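Side-chain contacts in chymotrypsin-like serine protease (Equine arteritis virus, PDB 1MBM), which probably cleaves viral polyproteins as a chymotrypsin-like serine protease that carries an alpha/beta C-terminal extension: residues A[8-11]-A[12-16]; A[117-121]-A[122-126]; A[170-173]-A[174-178]. One frame throughout, in Å; residues are numbered along the deposited sequence.

Interaction 1: residues A[8-11]-A[12-16]; sequences FVAG and SSYGT
A first torsion of -69° turns CG of Tyr14 beside its own backbone N, and the phenol ring comes to lie with one edge against the methyl of Ala10: Ala10 CB is 3.7 Å from both Tyr14 CD1 and CE1 and sits near the ring plane, so the methyl meets the edge and not the face. In Val9, chi1 of 177° carries CG1 anti to the backbone N and leaves CG2 to reach across, 3.8 Å from the carbonyl carbon C of Thr16. The two contacts lie on different faces: Ala10 and Tyr14 share one with Phe8, while Val9 projects from the reverse, where it also packs on Ala41 and Leu43 of strand 40-45. This is a tight antiparallel beta hairpin joining the first two strands of the six-stranded N-terminal barrel of a chymotrypsin-like fold. Val9 and Gly15 form its hydrogen-bonded pair, with Val9 N to Gly15 O at 2.9 Å and Gly15 N to Val9 O at 2.8 Å; the first bond is almost perfectly straight, 178° at the hydrogen. Nearer the bend, Gly11 N donates to Ser13 O at 3.0 Å, and the same oxygen receives a CA-H...O contact from Ala10 CA at 3.6 Å. Thr16 turns its OG1 elsewhere, to a hydrogen bond with Gly112 O.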
ATOM      1  N   PHE A   8     -10.816  -6.698   6.687  1.00 11.59           N
ATOM      2  CA  PHE A   8     -10.474  -7.914   5.966  1.00  9.39           C
ATOM      3  C   PHE A   8     -11.427  -8.089   4.788  1.00  9.66           C
ATOM      4  O   PHE A   8     -12.613  -7.826   4.905  1.00  7.87           O
ATOM      5  CB  PHE A   8     -10.604  -9.134   6.883  1.00 14.29           C
ATOM      6  CG  PHE A   8      -9.551  -9.216   7.954  1.00 17.43           C
ATOM      7  CD1 PHE A   8      -8.294  -9.727   7.670  1.00 19.63           C
ATOM      8  CD2 PHE A   8      -9.828  -8.811   9.248  1.00 19.91           C
ATOM      9  CE1 PHE A   8      -7.326  -9.818   8.653  1.00 20.13           C
ATOM     10  CE2 PHE A   8      -8.864  -8.900  10.242  1.00 21.66           C
ATOM     11  CZ  PHE A   8      -7.615  -9.406   9.944  1.00 19.29           C
ATOM     12  N   VAL A   9     -10.902  -8.542   3.653  1.00 12.40           N
ATOM     13  CA  VAL A   9     -11.707  -8.749   2.447  1.00 10.55           C
ATOM     14  C   VAL A   9     -11.555 -10.198   1.968  1.00 12.46           C
ATOM     15  O   VAL A   9     -10.434 -10.712   1.902  1.00  8.76           O
ATOM     16  CB  VAL A   9     -11.278  -7.789   1.311  1.00 10.87           C
ATOM     17  CG1 VAL A   9     -12.054  -8.050   0.043  1.00  9.57           C
ATOM     18  CG2 VAL A   9     -11.470  -6.310   1.735  1.00  8.50           C
ATOM     19  N   ALA A  10     -12.682 -10.853   1.672  1.00  8.68           N
ATOM     20  CA  ALA A  10     -12.682 -12.217   1.152  1.00  9.48           C
ATOM     21  C   ALA A  10     -13.500 -12.331  -0.141  1.00 10.50           C
ATOM     22  O   ALA A  10     -14.705 -12.054  -0.154  1.00  9.41           O
ATOM     23  CB  ALA A  10     -13.222 -13.189   2.200  1.00  9.05           C
ATOM     24  N   GLY A  11     -12.832 -12.748  -1.213  1.00 10.01           N
ATOM     25  CA  GLY A  11     -13.449 -12.990  -2.511  1.00  9.44           C
ATOM     26  C   GLY A  11     -12.855 -14.281  -3.047  1.00 11.47           C
ATOM     27  O   GLY A  11     -12.988 -15.333  -2.413  1.00  9.90           O
ATOM     28  N   SER A  12     -12.192 -14.218  -4.200  1.00 10.08           N
ATOM     29  CA  SER A  12     -11.499 -15.388  -4.742  1.00 10.96           C
ATOM     30  C   SER A  12     -10.252 -15.637  -3.909  1.00 10.70           C
ATOM     31  O   SER A  12      -9.706 -16.746  -3.874  1.00  6.28           O
ATOM     32  CB  SER A  12     -11.101 -15.178  -6.203  1.00 10.14           C
ATOM     33  OG  SER A  12     -12.198 -15.385  -7.075  1.00 11.63           O
ATOM     34  N   SER A  13      -9.778 -14.582  -3.254  1.00  8.22           N
ATOM     35  CA  SER A  13      -8.645 -14.743  -2.359  1.00 11.46           C
ATOM     36  C   SER A  13      -8.887 -13.973  -1.058  1.00  9.99           C
ATOM     37  O   SER A  13      -9.940 -13.367  -0.877  1.00  9.89           O
ATOM     38  CB  SER A  13      -7.341 -14.363  -3.052  1.00 14.45           C
ATOM     39  OG  SER A  13      -6.241 -14.510  -2.175  1.00 30.93           O
ATOM     40  N   TYR A  14      -7.918 -14.006  -0.153  1.00  9.09           N
ATOM     41  CA  TYR A  14      -8.068 -13.375   1.153  1.00  8.74           C
ATOM     42  C   TYR A  14      -7.131 -12.201   1.214  1.00  9.47           C
ATOM     43  O   TYR A  14      -5.932 -12.339   0.956  1.00 11.00           O
ATOM     44  CB  TYR A  14      -7.745 -14.363   2.279  1.00  8.12           C
ATOM     45  CG  TYR A  14      -8.766 -15.465   2.419  1.00  7.50           C
ATOM     46  CD1 TYR A  14     -10.106 -15.166   2.633  1.00 11.75           C
ATOM     47  CD2 TYR A  14      -8.396 -16.794   2.320  1.00  7.41           C
ATOM     48  CE1 TYR A  14     -11.049 -16.166   2.751  1.00  9.20           C
ATOM     49  CE2 TYR A  14      -9.334 -17.808   2.440  1.00  8.23           C
ATOM     50  CZ  TYR A  14     -10.663 -17.482   2.652  1.00  7.57           C
ATOM     51  OH  TYR A  14     -11.613 -18.482   2.772  1.00 12.59           O
ATOM     52  N   GLY A  15      -7.682 -11.038   1.531  1.00  9.45           N
ATOM     53  CA  GLY A  15      -6.885  -9.831   1.539  1.00  8.05           C
ATOM     54  C   GLY A  15      -7.323  -8.805   2.555  1.00  9.02           C
ATOM     55  O   GLY A  15      -8.068  -9.105   3.508  1.00  7.55           O
ATOM     56  N   THR A  16      -6.864  -7.579   2.319  1.00  6.53           N
ATOM     57  CA  THR A  16      -7.086  -6.459   3.205  1.00  9.02           C
ATOM     58  C   THR A  16      -7.820  -5.362   2.462  1.00  9.93           C
ATOM     59  O   THR A  16      -7.670  -5.219   1.255  1.00 11.27           O
ATOM     60  CB  THR A  16      -5.716  -5.911   3.659  1.00  9.46           C
ATOM     61  OG1 THR A  16      -4.978  -6.953   4.300  1.00  8.14           O
ATOM     62  CG2 THR A  16      -5.869  -4.851   4.756  1.00 13.97           C
TER

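Interaction 2: residues A[117-121]-A[122-126]; sequences AVVQG and DAVVG
A classic beta bulge interrupts this antiparallel hairpin where Val125 and Gly126 both stand opposite Val118. Two backbone bonds document it: Val118 N reaches Gly126 O at 2.8 Å, whereas Val118 O accepts from Val125 N at 3.0 Å. At the bulge two valines meet, Val118 CG1 lying 3.9 Å from Val125 CG2. Chi1 of -58° sets Val125 CG1 anti to the carbonyl carbon and so places CG2 between backbone N and carbonyl carbon, within 3.2 Å of Val118 O. Strand 117-120 pairs with strand 123-132 inside the second, C-terminal barrel of the chymotrypsin-like fold. Past the bulge, Val119 and Val124 form a non-hydrogen-bonded pair whose branches cross at a slant, Val119 CG1 to Val124 CG2 at 4.1 Å. At the closed end a type II' turn from Gln120 to Ala123 has Gly121 at positive phi, 67°, and is closed by Ala123 N to Gln120 O at 3.1 Å; Gln120 N to Ala123 O at 3.0 Å completes the hydrogen-bonded pair. The Gln120 side chain runs at about a right angle to Val125, OE1 standing 3.6 Å from Val125 CG1, while its NE2 is bonded to Thr83 O and Pro86 O.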
ATOM      1  N   ALA A 117      -4.268  -0.379   1.769  1.00  8.35           N
ATOM      2  CA  ALA A 117      -4.080   0.949   1.200  1.00  9.84           C
ATOM      3  C   ALA A 117      -2.635   1.309   1.460  1.00  8.64           C
ATOM      4  O   ALA A 117      -2.087   0.969   2.511  1.00  7.63           O
ATOM      5  CB  ALA A 117      -4.997   1.963   1.872  1.00  9.48           C
ATOM      6  N   VAL A 118      -2.004   1.937   0.479  1.00  6.34           N
ATOM      7  CA  VAL A 118      -0.661   2.448   0.661  1.00  8.23           C
ATOM      8  C   VAL A 118      -0.838   3.963   0.715  1.00 10.28           C
ATOM      9  O   VAL A 118      -1.336   4.569  -0.231  1.00 11.67           O
ATOM     10  CB  VAL A 118       0.276   2.016  -0.480  1.00  8.12           C
ATOM     11  CG1 VAL A 118       1.663   2.542  -0.254  1.00  6.39           C
ATOM     12  CG2 VAL A 118       0.314   0.507  -0.597  1.00  8.71           C
ATOM     13  N   VAL A 119      -0.477   4.581   1.832  1.00  7.16           N
ATOM     14  CA  VAL A 119      -0.755   6.005   1.982  1.00  9.21           C
ATOM     15  C   VAL A 119       0.477   6.844   2.287  1.00  8.15           C
ATOM     16  O   VAL A 119       1.443   6.361   2.870  1.00  7.84           O
ATOM     17  CB  VAL A 119      -1.852   6.300   3.076  1.00  9.93           C
ATOM     18  CG1 VAL A 119      -3.100   5.410   2.882  1.00 11.66           C
ATOM     19  CG2 VAL A 119      -1.304   6.130   4.473  1.00 19.50           C
ATOM     20  N   GLN A 120       0.417   8.102   1.872  1.00  7.62           N
ATOM     21  CA  GLN A 120       1.446   9.091   2.151  1.00  9.84           C
ATOM     22  C   GLN A 120       0.677  10.305   2.664  1.00 10.26           C
ATOM     23  O   GLN A 120      -0.157  10.859   1.955  1.00  9.75           O
ATOM     24  CB  GLN A 120       2.246   9.431   0.883  1.00 10.66           C
ATOM     25  CG  GLN A 120       3.197   8.317   0.458  1.00 14.47           C
ATOM     26  CD  GLN A 120       4.122   8.696  -0.693  1.00 15.90           C
ATOM     27  OE1 GLN A 120       3.667   9.161  -1.736  1.00 12.24           O
ATOM     28  NE2 GLN A 120       5.421   8.470  -0.510  1.00  8.49           N
ATOM     29  N   GLY A 121       0.937  10.693   3.905  1.00 10.19           N
ATOM     30  CA  GLY A 121       0.186  11.762   4.532  1.00 10.44           C
ATOM     31  C   GLY A 121      -1.251  11.312   4.730  1.00 11.84           C
ATOM     32  O   GLY A 121      -1.498  10.226   5.247  1.00 11.58           O
ATOM     33  N   ASP A 122      -2.199  12.125   4.276  1.00 12.52           N
ATOM     34  CA  ASP A 122      -3.617  11.804   4.386  1.00 15.61           C
ATOM     35  C   ASP A 122      -4.181  11.267   3.064  1.00 14.16           C
ATOM     36  O   ASP A 122      -5.400  11.217   2.868  1.00 11.95           O
ATOM     37  CB  ASP A 122      -4.407  13.043   4.830  1.00 17.74           C
ATOM     38  CG  ASP A 122      -4.404  14.160   3.783  1.00 28.01           C
ATOM     39  OD1 ASP A 122      -3.640  14.077   2.797  1.00 34.02           O
ATOM     40  OD2 ASP A 122      -5.135  15.171   3.871  1.00 36.00           O
ATOM     41  N   ALA A 123      -3.297  10.858   2.162  1.00 11.05           N
ATOM     42  CA  ALA A 123      -3.756  10.460   0.843  1.00  9.84           C
ATOM     43  C   ALA A 123      -3.372   9.050   0.442  1.00 10.42           C
ATOM     44  O   ALA A 123      -2.288   8.579   0.771  1.00  8.14           O
ATOM     45  CB  ALA A 123      -3.253  11.456  -0.201  1.00 12.57           C
ATOM     46  N   VAL A 124      -4.272   8.402  -0.292  1.00  6.88           N
ATOM     47  CA  VAL A 124      -4.036   7.079  -0.826  1.00  8.83           C
ATOM     48  C   VAL A 124      -3.301   7.222  -2.155  1.00  8.38           C
ATOM     49  O   VAL A 124      -3.736   7.972  -3.038  1.00  8.72           O
ATOM     50  CB  VAL A 124      -5.375   6.339  -1.078  1.00  9.33           C
ATOM     51  CG1 VAL A 124      -5.150   5.030  -1.832  1.00  7.76           C
ATOM     52  CG2 VAL A 124      -6.108   6.092   0.227  1.00 10.72           C
ATOM     53  N   VAL A 125      -2.182   6.525  -2.292  1.00  5.82           N
ATOM     54  CA  VAL A 125      -1.463   6.510  -3.549  1.00  8.95           C
ATOM     55  C   VAL A 125      -1.786   5.227  -4.332  1.00  9.29           C
ATOM     56  O   VAL A 125      -1.708   5.209  -5.564  1.00  5.98           O
ATOM     57  CB  VAL A 125       0.070   6.710  -3.353  1.00 11.75           C
ATOM     58  CG1 VAL A 125       0.346   8.041  -2.630  1.00 12.59           C
ATOM     59  CG2 VAL A 125       0.664   5.559  -2.569  1.00 16.02           C
ATOM     60  N   GLY A 126      -2.182   4.164  -3.630  1.00  6.98           N
ATOM     61  CA  GLY A 126      -2.513   2.917  -4.301  1.00  6.40           C
ATOM     62  C   GLY A 126      -2.892   1.798  -3.344  1.00  9.18           C
ATOM     63  O   GLY A 126      -3.077   2.034  -2.149  1.00  6.13           O
TER

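Interaction 3: residues A[170-173]-A[174-178]; sequences KDIP and DNIIA
Apolar contacts first: the delta methyl of Ile172 and the ring of Pro173 meet side chains further along the same chain. Because chi2 of Ile172 is nearly extended, at 169°, its CD1 is carried well out from the backbone and lies 4.3 Å from Ile176 CG2 and 4.5 Å from Ala178 CB. These are grazing approaches of methyl to methyl. Ile176 serves both neighbours with different branches: CG2 meets Ile172, whereas its CD1 stands 4.3 Å from Pro173 CD. The buried Ile176 packs further on Val104, Leu106 and Leu154, and Pro173 also touches Leu106, so the small cluster joins this loop to strand 105-106 and helix 154-158. Among backbone bonds, a single one crosses between 170-173 and 174-178, from Ile176 N to Pro173 O at 3.0 Å and 161° at the hydrogen. It closes a type I beta turn from Pro173 to Ile176, with Asp174 and Asn175 at the corners. The donor stands above the plane of the Pro173 carbonyl and not on a lone pair, and Ile176 CB follows it to 3.6 Å from Pro173 O. The turn delivers the chain into strand 176-177, which runs parallel to strand 152-153 through backbone bonds of Asn175 and Ile177 with Val152; this mixture of strands and helices fits the alpha/beta C-terminal extension known for this proteinase. Water provides the remaining link. With chi1 of Asp174 at -77°, CG lies beside its backbone N, and a water molecule bridges back across the proline, hydrogen-bonded to Asp174 OD1 at 2.9 Å and to Ile172 O at 3.0 Å.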
ATOM      1  N   LYS A 170      22.281  -4.220   4.143  1.00 25.83           N
ATOM      2  CA  LYS A 170      22.789  -5.439   3.522  1.00 28.48           C
ATOM      3  C   LYS A 170      21.938  -5.977   2.376  1.00 29.91           C
ATOM      4  O   LYS A 170      22.398  -6.036   1.238  1.00 31.57           O
ATOM      5  CB  LYS A 170      23.038  -6.532   4.571  1.00 29.65           C
ATOM      6  CG  LYS A 170      24.369  -6.390   5.315  1.00 34.25           C
ATOM      7  CD  LYS A 170      24.269  -5.441   6.505  1.00 36.29           C
ATOM      8  CE  LYS A 170      25.621  -4.827   6.852  1.00 37.14           C
ATOM      9  NZ  LYS A 170      26.671  -5.853   7.090  1.00 36.48           N
ATOM     10  N   ASP A 171      20.700  -6.360   2.662  1.00 30.82           N
ATOM     11  CA  ASP A 171      19.879  -6.957   1.614  1.00 32.87           C
ATOM     12  C   ASP A 171      18.950  -5.973   0.894  1.00 30.53           C
ATOM     13  O   ASP A 171      17.903  -5.567   1.404  1.00 30.64           O
ATOM     14  CB  ASP A 171      19.145  -8.221   2.100  1.00 34.94           C
ATOM     15  CG  ASP A 171      17.920  -7.916   2.939  1.00 41.32           C
ATOM     16  OD1 ASP A 171      18.080  -7.411   4.071  1.00 45.29           O
ATOM     17  OD2 ASP A 171      16.755  -8.150   2.545  1.00 43.24           O
ATOM     18  N   ILE A 172      19.380  -5.565  -0.294  1.00 26.99           N
ATOM     19  CA  ILE A 172      18.565  -4.727  -1.154  1.00 23.98           C
ATOM     20  C   ILE A 172      18.396  -5.466  -2.481  1.00 18.96           C
ATOM     21  O   ILE A 172      19.302  -6.170  -2.921  1.00 11.61           O
ATOM     22  CB  ILE A 172      19.187  -3.321  -1.340  1.00 24.92           C
ATOM     23  CG1 ILE A 172      20.602  -3.409  -1.911  1.00 25.29           C
ATOM     24  CG2 ILE A 172      19.183  -2.557  -0.014  1.00 29.43           C
ATOM     25  CD1 ILE A 172      21.154  -2.066  -2.349  1.00 30.92           C
ATOM     26  N   PRO A 173      17.229  -5.313  -3.098  1.00 18.17           N
ATOM     27  CA  PRO A 173      16.901  -5.992  -4.354  1.00 16.67           C
ATOM     28  C   PRO A 173      17.772  -5.531  -5.513  1.00 14.66           C
ATOM     29  O   PRO A 173      18.251  -4.392  -5.513  1.00 11.05           O
ATOM     30  CB  PRO A 173      15.470  -5.528  -4.624  1.00 17.94           C
ATOM     31  CG  PRO A 173      14.973  -5.076  -3.307  1.00 18.49           C
ATOM     32  CD  PRO A 173      16.128  -4.449  -2.642  1.00 17.15           C
ATOM     33  N   ASP A 174      17.920  -6.405  -6.501  1.00 12.73           N
ATOM     34  CA  ASP A 174      18.718  -6.145  -7.696  1.00 14.64           C
ATOM     35  C   ASP A 174      18.204  -4.967  -8.514  1.00 10.24           C
ATOM     36  O   ASP A 174      18.968  -4.351  -9.252  1.00 11.06           O
ATOM     37  CB  ASP A 174      18.789  -7.401  -8.575  1.00 15.53           C
ATOM     38  CG  ASP A 174      19.753  -8.433  -8.030  1.00 24.24           C
ATOM     39  OD1 ASP A 174      19.855  -8.552  -6.791  1.00 25.66           O
ATOM     40  OD2 ASP A 174      20.461  -9.160  -8.760  1.00 29.36           O
ATOM     41  N   ASN A 175      16.924  -4.639  -8.362  1.00  7.21           N
ATOM     42  CA  ASN A 175      16.343  -3.501  -9.071  1.00  7.97           C
ATOM     43  C   ASN A 175      16.720  -2.130  -8.478  1.00  9.25           C
ATOM     44  O   ASN A 175      16.349  -1.087  -9.012  1.00  4.19           O
ATOM     45  CB  ASN A 175      14.827  -3.671  -9.268  1.00 11.26           C
ATOM     46  CG  ASN A 175      14.492  -4.658 -10.390  1.00 16.46           C
ATOM     47  OD1 ASN A 175      13.316  -4.968 -10.646  1.00 18.12           O
ATOM     48  ND2 ASN A 175      15.528  -5.153 -11.069  1.00 12.96           N
ATOM     49  N   ILE A 176      17.454  -2.146  -7.368  1.00  6.73           N
ATOM     50  CA  ILE A 176      18.042  -0.930  -6.833  1.00  8.45           C
ATOM     51  C   ILE A 176      19.530  -1.059  -7.164  1.00  9.15           C
ATOM     52  O   ILE A 176      20.231  -1.908  -6.615  1.00  6.77           O
ATOM     53  CB  ILE A 176      17.805  -0.779  -5.318  1.00  7.90           C
ATOM     54  CG1 ILE A 176      16.344  -0.456  -5.043  1.00  8.98           C
ATOM     55  CG2 ILE A 176      18.601   0.390  -4.785  1.00 12.10           C
ATOM     56  CD1 ILE A 176      16.008  -0.297  -3.576  1.00 14.55           C
ATOM     57  N   ILE A 177      19.983  -0.258  -8.121  1.00  7.86           N
ATOM     58  CA  ILE A 177      21.351  -0.337  -8.614  1.00  9.49           C
ATOM     59  C   ILE A 177      22.322   0.365  -7.668  1.00  9.18           C
ATOM     60  O   ILE A 177      22.293   1.581  -7.525  1.00  8.55           O
ATOM     61  CB  ILE A 177      21.411   0.249 -10.035  1.00 10.66           C
ATOM     62  CG1 ILE A 177      20.471  -0.555 -10.945  1.00 12.36           C
ATOM     63  CG2 ILE A 177      22.838   0.237 -10.572  1.00 12.39           C
ATOM     64  CD1 ILE A 177      20.263   0.042 -12.324  1.00 16.56           C
ATOM     65  N   ALA A 178      23.164  -0.417  -7.006  1.00 10.77           N
ATOM     66  CA  ALA A 178      24.099   0.122  -6.013  1.00 12.48           C
ATOM     67  C   ALA A 178      25.296   0.832  -6.657  1.00 11.06           C
ATOM     68  O   ALA A 178      26.314   0.204  -6.926  1.00 11.42           O
ATOM     69  CB  ALA A 178      24.563  -0.991  -5.080  1.00 12.54           C
TER
HETATM   70  O   HOH W   1      21.188  -6.554  -5.211  1.00 32.59           O

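How the interactions relate
Interactions 1 and 2 are antiparallel hairpins, one in each of the two barrels, and their nearest atoms are about 6 Å apart. Interaction 3 is a turn leading into a short parallel pair, its centre about 31 Å from that of interaction 1 and 25 Å from that of interaction 2. Depth separates them: interaction 2 is mostly buried apart from its turn and rich in valine contacts, whereas the other two are only partly buried. The chemistry follows. In both hairpins reciprocal backbone bonds set the register, broken by a bulge in 117-126; 170-178 relies on one turn bond, loosely spaced apolar groups and a bridging water.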